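Local coordinates for phosphate binding protein (Planctomyces limnophilus, PDB 4JWO) that probably binds phosphate ions and hands them on for transport across the cytoplasmic membrane, as a member of the PstS family of periplasmic binding proteins, at residues I188-T199 / G230-F241; I258-V267 / S276-R284. All coordinates share one frame; numbering follows the deposited sequence. Where two conformers were deposited one is given.

How the contacts relate
Contacts 1 and 2 illustrate how one sheet of a periplasmic binding protein can be finished in two ways. In contact 1 (188-199 with 230-241) two strands pair through their backbones; in contact 2 (258-267 with 276-284) a hairpin loop leans on the approach to another strand through side chains and two waters. Their centres lie 20 Å and their nearest atoms about 6 Å apart. Long strand 134-148 joins them, pairing with 237-242 of contact 1 and with 254-259 and 283-291 of contact 2. Helix 198-208, which starts in contact 1, is a second bridge: Phe203 meets both Tyr240 and Leu282. The Phe191 side chain of contact 1 lies about 4 Å from a bound PEG, probably a crystallisation additive.

Contact 1: residues I188-T199 / G230-F241; sequences IQLFGADTASGT and GVVDSKGALGYF
Ile188 lays CG2 against CB of Leu238 (3.9 Å), the two side chains pointing the same way. Gln189 then starts the strand pairing: its N donates to Gly236 O, and its O accepts from Leu238 N. On the face away from Phe191, Leu190 runs beside Leu238, CD2 to CD2 3.8 Å, and both side chains reach helix 160-167. Phe191 N gives Leu238 O a 2.9 Å bond. With CG anti to its carbonyl carbon (chi1 -65°), Phe191 turns a face of its ring to the last turn of helix 224-233, where Gly230 CA makes a CH-pi contact 4.0 Å from the ring centroid; Ala237 CB meets CE1 obliquely. Phe191 O accepts from Tyr240 N in a longer, more bent bond of 3.2 Å. Gly192, which has no side chain, sets its CA close over one face of the Tyr240 ring, 4.1 Å from the centroid. Ala193 CB follows at CE1 of the same ring, whereas Thr199 CG2 comes to its edge (3.8 Å from CE1). Phe203 and Trp167 add a stack and an edge-to-face contact to Tyr240. Strand 219-220, helix 224-233 and strand 237-242 form a beta-alpha-beta crossover, with 189-192 lying between the two strands and parallel to both, as in the alpha/beta fold of periplasmic binding proteins.

Contact 2: residues I258-V267 / S276-R284; sequences ISDGKKAVCV and SGEYTPLSR
A hairpin-like loop at the end of strand 254-259 makes this contact, packing against the irregular lead-in to strand 283-291. Ile258 and Val267 close the loop with paired backbone bonds, and both turn side chains to the second segment. Ile258 CG1 lies 3.7 Å from CE1 of Tyr279, meeting the ring obliquely, and the Ile258 side chain crosses Leu282 at about a right angle. Val267 O sits in the plane of the Tyr279 ring, at the CD1 edge (3.6 Å), while Val267 CG1 rests 3.9 Å from Tyr279 CB. Tyr279 is the centre of an inverse gamma turn; its chi1 of -178° carries the ring away from the backbone N and past Val267 and Ile258, and its hydroxyl reaches Leu144 O in strand 134-148.

No direct hydrogen bond spans the segments; the polar link runs through two waters. One donates to Ile258 O at 2.9 Å and to Thr280 O at 2.7 Å, tying backbone to backbone. The other donates to Asp260 OD2 at 2.6 Å and makes a long approach of 3.3 Å to Thr280 OG1, in one of the two conformers of that threonine. Pro281, after a cis peptide bond, brings CD to 4.0 Å from Asp260 CB. Asp260 OD1, meanwhile, takes Lys262 N and Ala264 N from opposite faces of the carboxylate, which fixes the plane of the group. An alanine here is likely to leave both amides without their shared acceptor and the second water without its carboxylate, so that the loop could lose its shape. The bond from Lys262 N to Asp260 OD1 is that of an Asx turn, here in a loop also fastened by the Cys157-Cys266 disulfide.

Contact 1: residues I188-T199 / G230-F241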
loop_
_atom_site.group_PDB
_atom_site.type_symbol
_atom_site.label_atom_id
_atom_site.label_comp_id
_atom_site.label_asym_id
_atom_site.label_seq_id
_atom_site.Cartn_x
_atom_site.Cartn_y
_atom_site.Cartn_z
ATOM N N ILE A 188 15.056 22.049 -3.392
ATOM C CA ILE A 188 14.631 20.714 -2.971
ATOM C C ILE A 188 14.756 19.799 -4.173
ATOM O O ILE A 188 14.164 20.072 -5.213
ATOM C CB ILE A 188 13.145 20.653 -2.589
ATOM C CG1 ILE A 188 12.765 21.764 -1.623
ATOM C CG2 ILE A 188 12.798 19.275 -2.001
ATOM C CD1 ILE A 188 11.292 21.772 -1.320
ATOM N N GLN A 189 15.526 18.726 -4.048
ATOM C CA GLN A 189 15.686 17.789 -5.159
ATOM C C GLN A 189 14.779 16.603 -4.897
ATOM O O GLN A 189 15.013 15.838 -3.970
ATOM C CB GLN A 189 17.140 17.317 -5.260
ATOM C CG GLN A 189 18.188 18.425 -5.177
ATOM C CD GLN A 189 18.270 19.268 -6.435
ATOM O OE1 GLN A 189 17.505 19.075 -7.383
ATOM N NE2 GLN A 189 19.207 20.211 -6.453
ATOM N N LEU A 190 13.734 16.465 -5.706
ATOM C CA LEU A 190 12.685 15.488 -5.453
ATOM C C LEU A 190 12.929 14.153 -6.136
ATOM O O LEU A 190 13.280 14.100 -7.311
ATOM C CB LEU A 190 11.334 16.026 -5.940
ATOM C CG LEU A 190 10.835 17.289 -5.239
ATOM C CD1 LEU A 190 9.546 17.736 -5.912
ATOM C CD2 LEU A 190 10.601 17.022 -3.750
ATOM N N PHE A 191 12.697 13.079 -5.382
ATOM C CA PHE A 191 12.818 11.710 -5.877
ATOM C C PHE A 191 11.573 10.942 -5.501
ATOM O O PHE A 191 11.060 11.084 -4.403
ATOM C CB PHE A 191 14.041 11.026 -5.246
ATOM C CG PHE A 191 15.347 11.640 -5.651
ATOM C CD1 PHE A 191 15.893 12.690 -4.917
ATOM C CD2 PHE A 191 16.025 11.178 -6.763
ATOM C CE1 PHE A 191 17.101 13.271 -5.304
ATOM C CE2 PHE A 191 17.223 11.750 -7.152
ATOM C CZ PHE A 191 17.764 12.797 -6.414
ATOM N N GLY A 192 11.075 10.116 -6.412
ATOM C CA GLY A 192 9.878 9.351 -6.125
ATOM C C GLY A 192 9.570 8.263 -7.122
ATOM O O GLY A 192 10.337 8.009 -8.057
ATOM N N ALA A 193 8.412 7.640 -6.922
ATOM C CA ALA A 193 7.982 6.493 -7.699
ATOM C C ALA A 193 7.539 6.877 -9.095
ATOM O O ALA A 193 7.160 8.019 -9.352
ATOM C CB ALA A 193 6.845 5.780 -6.976
ATOM N N ASP A 194 7.594 5.909 -9.995
ATOM C CA ASP A 194 7.044 6.079 -11.333
ATOM C C ASP A 194 5.521 6.217 -11.272
ATOM O O ASP A 194 4.860 5.626 -10.415
ATOM C CB ASP A 194 7.401 4.873 -12.214
ATOM C CG ASP A 194 8.797 4.945 -12.779
ATOM O OD1 ASP A 194 9.542 5.881 -12.427
ATOM O OD2 ASP A 194 9.149 4.054 -13.586
ATOM N N THR A 195 4.978 7.002 -12.199
ATOM C CA THR A 195 3.532 7.204 -12.291
ATOM C C THR A 195 2.749 5.891 -12.314
ATOM O O THR A 195 3.106 4.945 -13.029
ATOM C CB THR A 195 3.174 7.981 -13.555
ATOM O OG1 THR A 195 4.023 9.123 -13.682
ATOM C CG2 THR A 195 1.714 8.434 -13.516
ATOM N N ALA A 196 1.678 5.847 -11.525
ATOM C CA ALA A 196 0.689 4.776 -11.595
ATOM C C ALA A 196 1.194 3.439 -11.053
ATOM O O ALA A 196 0.476 2.428 -11.160
ATOM C CB ALA A 196 0.123 4.621 -13.025
ATOM N N SER A 197 2.409 3.442 -10.478
ATOM C CA SER A 197 2.906 2.335 -9.662
ATOM C C SER A 197 2.116 2.345 -8.354
ATOM O O SER A 197 1.459 3.330 -8.047
ATOM C CB SER A 197 4.391 2.510 -9.345
ATOM O OG SER A 197 4.620 3.623 -8.476
ATOM N N GLY A 198 2.151 1.245 -7.607
ATOM C CA GLY A 198 1.469 1.180 -6.324
ATOM C C GLY A 198 1.966 2.213 -5.331
ATOM O O GLY A 198 1.177 2.843 -4.614
ATOM N N THR A 199 3.284 2.380 -5.259
ATOM C CA THR A 199 3.871 3.352 -4.359
ATOM C C THR A 199 3.396 4.773 -4.690
ATOM O O THR A 199 3.011 5.535 -3.792
ATOM C CB THR A 199 5.398 3.257 -4.419
ATOM O OG1 THR A 199 5.792 1.925 -4.051
ATOM C CG2 THR A 199 6.031 4.240 -3.468
ATOM N N GLY A 230 20.071 8.509 -5.097
ATOM C CA GLY A 230 19.767 9.901 -5.375
ATOM C C GLY A 230 19.703 10.726 -4.107
ATOM O O GLY A 230 20.282 11.812 -4.019
ATOM N N VAL A 231 18.993 10.210 -3.110
ATOM C CA VAL A 231 18.906 10.886 -1.824
ATOM C C VAL A 231 20.265 10.953 -1.132
ATOM O O VAL A 231 20.634 11.989 -0.573
ATOM C CB VAL A 231 17.848 10.216 -0.927
ATOM C CG1 VAL A 231 17.861 10.835 0.475
ATOM C CG2 VAL A 231 16.480 10.346 -1.590
ATOM N N VAL A 232 21.026 9.859 -1.167
ATOM C CA VAL A 232 22.379 9.858 -0.623
ATOM C C VAL A 232 23.277 10.947 -1.237
ATOM O O VAL A 232 24.070 11.583 -0.541
ATOM C CB VAL A 232 23.052 8.468 -0.806
ATOM C CG1 VAL A 232 24.505 8.491 -0.342
ATOM C CG2 VAL A 232 22.256 7.397 -0.065
ATOM N N ASP A 233 23.110 11.179 -2.537
ATOM C CA ASP A 233 24.004 12.052 -3.298
ATOM C C ASP A 233 23.633 13.539 -3.272
ATOM O O ASP A 233 24.422 14.377 -3.698
ATOM C CB ASP A 233 24.058 11.592 -4.761
ATOM C CG ASP A 233 24.916 10.366 -4.959
ATOM O OD1 ASP A 233 25.763 10.081 -4.089
ATOM O OD2 ASP A 233 24.748 9.698 -6.002
ATOM N N SER A 234 22.446 13.868 -2.781
ATOM C CA SER A 234 21.994 15.259 -2.774
ATOM C C SER A 234 21.606 15.724 -1.380
ATOM O O SER A 234 20.658 15.212 -0.784
ATOM C CB SER A 234 20.809 15.459 -3.719
ATOM O OG SER A 234 20.327 16.786 -3.612
ATOM N N LYS A 235 22.339 16.712 -0.879
ATOM C CA LYS A 235 22.109 17.245 0.465
ATOM C C LYS A 235 20.696 17.767 0.630
ATOM O O LYS A 235 20.113 17.695 1.714
ATOM C CB LYS A 235 23.087 18.384 0.748
ATOM C CG LYS A 235 24.548 17.972 0.796
ATOM C CD LYS A 235 24.865 17.205 2.069
ATOM C CE LYS A 235 26.366 17.093 2.313
ATOM N NZ LYS A 235 26.967 15.897 1.656
ATOM N N GLY A 236 20.153 18.315 -0.448
ATOM C CA GLY A 236 18.829 18.900 -0.416
ATOM C C GLY A 236 17.720 17.980 -0.889
ATOM O O GLY A 236 16.628 18.444 -1.218
ATOM N N ALA A 237 17.980 16.675 -0.926
ATOM C CA ALA A 237 16.998 15.733 -1.460
ATOM C C ALA A 237 15.792 15.489 -0.561
ATOM O O ALA A 237 15.862 15.563 0.660
ATOM C CB ALA A 237 17.669 14.394 -1.766
ATOM N N LEU A 238 14.665 15.194 -1.190
ATOM C CA LEU A 238 13.486 14.686 -0.496
ATOM C C LEU A 238 12.950 13.558 -1.365
ATOM O O LEU A 238 12.699 13.781 -2.537
ATOM C CB LEU A 238 12.427 15.782 -0.375
ATOM C CG LEU A 238 11.081 15.380 0.241
ATOM C CD1 LEU A 238 11.222 15.232 1.734
ATOM C CD2 LEU A 238 9.979 16.379 -0.084
ATOM N N GLY A 239 12.778 12.366 -0.811
ATOM C CA GLY A 239 12.309 11.254 -1.624
ATOM C C GLY A 239 11.242 10.456 -0.913
ATOM O O GLY A 239 11.027 10.624 0.283
ATOM N N TYR A 240 10.538 9.607 -1.654
ATOM C CA TYR A 240 9.648 8.636 -1.024
ATOM C C TYR A 240 9.735 7.300 -1.723
ATOM O O TYR A 240 9.983 7.232 -2.927
ATOM C CB TYR A 240 8.186 9.122 -0.977
ATOM C CG TYR A 240 7.445 9.142 -2.300
ATOM C CD1 TYR A 240 6.723 8.035 -2.731
ATOM C CD2 TYR A 240 7.434 10.282 -3.100
ATOM C CE1 TYR A 240 6.024 8.051 -3.934
ATOM C CE2 TYR A 240 6.740 10.306 -4.324
ATOM C CZ TYR A 240 6.032 9.186 -4.719
ATOM O OH TYR A 240 5.325 9.193 -5.908
ATOM N N PHE A 241 9.535 6.243 -0.945
ATOM C CA PHE A 241 9.527 4.867 -1.439
ATOM C C PHE A 241 9.096 3.947 -0.309
ATOM O O PHE A 241 8.887 4.393 0.814
ATOM C CB PHE A 241 10.869 4.430 -2.084
ATOM C CG PHE A 241 12.115 4.905 -1.357
ATOM C CD1 PHE A 241 12.488 4.362 -0.134
ATOM C CD2 PHE A 241 12.924 5.873 -1.923
ATOM C CE1 PHE A 241 13.654 4.800 0.526
ATOM C CE2 PHE A 241 14.089 6.300 -1.284
ATOM C CZ PHE A 241 14.444 5.771 -0.058
#

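Contact 2: residues I258-V267 / S276-R284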
loop_
_atom_site.group_PDB
_atom_site.type_symbol
_atom_site.label_atom_id
_atom_site.label_comp_id
_atom_site.label_asym_id
_atom_site.label_seq_id
_atom_site.Cartn_x
_atom_site.Cartn_y
_atom_site.Cartn_z
ATOM N N ILE A 258 6.560 12.005 10.637
ATOM C CA ILE A 258 5.365 12.498 9.956
ATOM C C ILE A 258 4.257 12.942 10.915
ATOM O O ILE A 258 3.833 12.183 11.791
ATOM C CB ILE A 258 4.808 11.428 8.986
ATOM C CG1 ILE A 258 5.861 11.038 7.939
ATOM C CG2 ILE A 258 3.533 11.919 8.280
ATOM C CD1 ILE A 258 6.221 12.157 6.967
ATOM N N SER A 259 3.799 14.181 10.749
ATOM C CA SER A 259 2.633 14.674 11.475
ATOM C C SER A 259 1.449 14.784 10.530
ATOM O O SER A 259 1.606 15.234 9.401
ATOM C CB SER A 259 2.914 16.047 12.068
ATOM O OG SER A 259 3.895 15.961 13.079
ATOM N N ASP A 260 0.265 14.399 10.999
ATOM C CA ASP A 260 -0.919 14.417 10.146
ATOM C C ASP A 260 -1.976 15.457 10.526
ATOM O O ASP A 260 -3.038 15.513 9.906
ATOM C CB ASP A 260 -1.545 13.012 10.053
ATOM C CG ASP A 260 -2.270 12.593 11.323
ATOM O OD1 ASP A 260 -2.124 13.262 12.373
ATOM O OD2 ASP A 260 -2.993 11.569 11.271
ATOM N N GLY A 261 -1.703 16.271 11.542
ATOM C CA GLY A 261 -2.661 17.280 11.971
ATOM C C GLY A 261 -3.789 16.712 12.813
ATOM O O GLY A 261 -4.693 17.435 13.234
ATOM N N LYS A 262 -3.746 15.410 13.057
ATOM C CA LYS A 262 -4.733 14.763 13.910
ATOM C C LYS A 262 -4.053 14.188 15.148
ATOM O O LYS A 262 -3.650 14.932 16.036
ATOM C CB LYS A 262 -5.481 13.672 13.139
ATOM C CG LYS A 262 -6.131 14.145 11.846
ATOM C CD LYS A 262 -6.593 12.962 11.008
ATOM C CE LYS A 262 -6.810 13.363 9.558
ATOM N NZ LYS A 262 -6.908 12.175 8.666
ATOM N N LYS A 263 -3.911 12.869 15.198
ATOM C CA LYS A 263 -3.309 12.222 16.364
ATOM C C LYS A 263 -1.817 11.943 16.184
ATOM O O LYS A 263 -1.102 11.691 17.153
ATOM C CB LYS A 263 -4.047 10.922 16.703
ATOM C CG LYS A 263 -5.399 11.134 17.360
ATOM N N ALA A 264 -1.345 11.995 14.941
ATOM C CA ALA A 264 0.051 11.702 14.651
ATOM C C ALA A 264 0.912 12.959 14.738
ATOM O O ALA A 264 0.776 13.877 13.931
ATOM C CB ALA A 264 0.182 11.070 13.265
ATOM N N VAL A 265 1.793 13.010 15.730
ATOM C CA VAL A 265 2.710 14.131 15.857
ATOM C C VAL A 265 4.145 13.633 15.731
ATOM O O VAL A 265 4.639 12.931 16.616
ATOM C CB VAL A 265 2.534 14.867 17.205
ATOM C CG1 VAL A 265 3.435 16.100 17.269
ATOM C CG2 VAL A 265 1.072 15.258 17.394
ATOM N N CYS A 266 4.799 14.001 14.629
ATOM C CA CYS A 266 6.198 13.641 14.374
ATOM C C CYS A 266 6.495 12.164 14.656
ATOM O O CYS A 266 7.358 11.825 15.463
ATOM C CB CYS A 266 7.158 14.563 15.141
ATOM S SG CYS A 266 7.016 16.310 14.655
ATOM N N VAL A 267 5.758 11.288 13.975
ATOM C CA VAL A 267 5.906 9.858 14.163
ATOM C C VAL A 267 6.981 9.285 13.249
ATOM O O VAL A 267 6.917 9.430 12.026
ATOM C CB VAL A 267 4.564 9.138 13.914
ATOM C CG1 VAL A 267 4.703 7.654 14.185
ATOM C CG2 VAL A 267 3.463 9.745 14.787
ATOM N N SER A 276 1.467 -0.581 15.261
ATOM C CA SER A 276 0.497 -0.068 16.235
ATOM C C SER A 276 -0.488 0.880 15.566
ATOM O O SER A 276 -1.443 1.335 16.190
ATOM C CB SER A 276 1.217 0.698 17.319
ATOM O OG SER A 276 1.852 1.805 16.719
ATOM N N GLY A 277 -0.216 1.211 14.309
ATOM C CA GLY A 277 -1.046 2.138 13.564
ATOM C C GLY A 277 -0.783 3.603 13.882
ATOM O O GLY A 277 -1.515 4.475 13.436
ATOM N N GLU A 278 0.252 3.877 14.661
ATOM C CA GLU A 278 0.551 5.252 15.036
ATOM C C GLU A 278 1.066 6.035 13.825
ATOM O O GLU A 278 0.825 7.233 13.710
ATOM C CB GLU A 278 1.564 5.288 16.187
ATOM C CG GLU A 278 1.781 6.664 16.785
ATOM C CD GLU A 278 2.922 6.688 17.787
ATOM O OE1 GLU A 278 3.625 5.663 17.920
ATOM O OE2 GLU A 278 3.120 7.735 18.437
ATOM N N TYR A 279 1.768 5.345 12.930
ATOM C CA TYR A 279 2.353 5.983 11.760
ATOM C C TYR A 279 1.310 6.096 10.646
ATOM O O TYR A 279 1.189 5.226 9.773
ATOM C CB TYR A 279 3.593 5.202 11.310
ATOM C CG TYR A 279 4.306 5.794 10.123
ATOM C CD1 TYR A 279 5.041 6.961 10.239
ATOM C CD2 TYR A 279 4.280 5.160 8.894
ATOM C CE1 TYR A 279 5.712 7.498 9.144
ATOM C CE2 TYR A 279 4.942 5.684 7.799
ATOM C CZ TYR A 279 5.660 6.849 7.931
ATOM O OH TYR A 279 6.324 7.380 6.834
ATOM N N THR A 280 0.536 7.177 10.708
ATOM C CA THR A 280 -0.530 7.426 9.747
ATOM C C THR A 280 -0.347 8.834 9.154
ATOM O O THR A 280 0.053 9.758 9.856
ATOM C CB THR A 280 -1.918 7.223 10.423
ATOM O OG1 THR A 280 -2.967 7.298 9.451
ATOM C CG2 THR A 280 -2.155 8.255 11.526
ATOM N N PRO A 281 -0.663 9.011 7.862
ATOM C CA PRO A 281 -1.307 8.089 6.915
ATOM C C PRO A 281 -0.397 7.195 6.082
ATOM O O PRO A 281 -0.919 6.479 5.224
ATOM C CB PRO A 281 -2.034 9.048 5.979
ATOM C CG PRO A 281 -1.067 10.206 5.871
ATOM C CD PRO A 281 -0.459 10.342 7.267
ATOM N N LEU A 282 0.906 7.219 6.312
ATOM C CA LEU A 282 1.826 6.524 5.416
ATOM C C LEU A 282 2.109 5.050 5.745
ATOM O O LEU A 282 2.992 4.438 5.154
ATOM C CB LEU A 282 3.120 7.333 5.254
ATOM C CG LEU A 282 2.906 8.639 4.484
ATOM C CD1 LEU A 282 4.145 9.529 4.577
ATOM C CD2 LEU A 282 2.590 8.341 3.030
ATOM N N SER A 283 1.353 4.474 6.675
ATOM C CA SER A 283 1.233 3.015 6.711
ATOM C C SER A 283 -0.228 2.674 6.870
ATOM O O SER A 283 -0.983 3.413 7.500
ATOM C CB SER A 283 2.094 2.363 7.805
ATOM O OG SER A 283 1.607 2.607 9.122
ATOM N N ARG A 284 -0.637 1.564 6.264
ATOM C CA ARG A 284 -2.031 1.152 6.327
ATOM C C ARG A 284 -2.151 -0.327 6.000
ATOM O O ARG A 284 -1.318 -0.877 5.275
ATOM C CB ARG A 284 -2.870 1.965 5.338
ATOM C CG ARG A 284 -2.548 1.699 3.875
ATOM C CD ARG A 284 -3.329 2.648 3.013
ATOM N NE ARG A 284 -2.965 2.554 1.606
ATOM C CZ ARG A 284 -3.537 3.278 0.647
ATOM N NH1 ARG A 284 -4.487 4.154 0.947
ATOM N NH2 ARG A 284 -3.148 3.138 -0.607
HETATM O O HOH W 1 2.549 9.697 10.998
HETATM O O HOH W 2 -3.742 10.448 8.990
#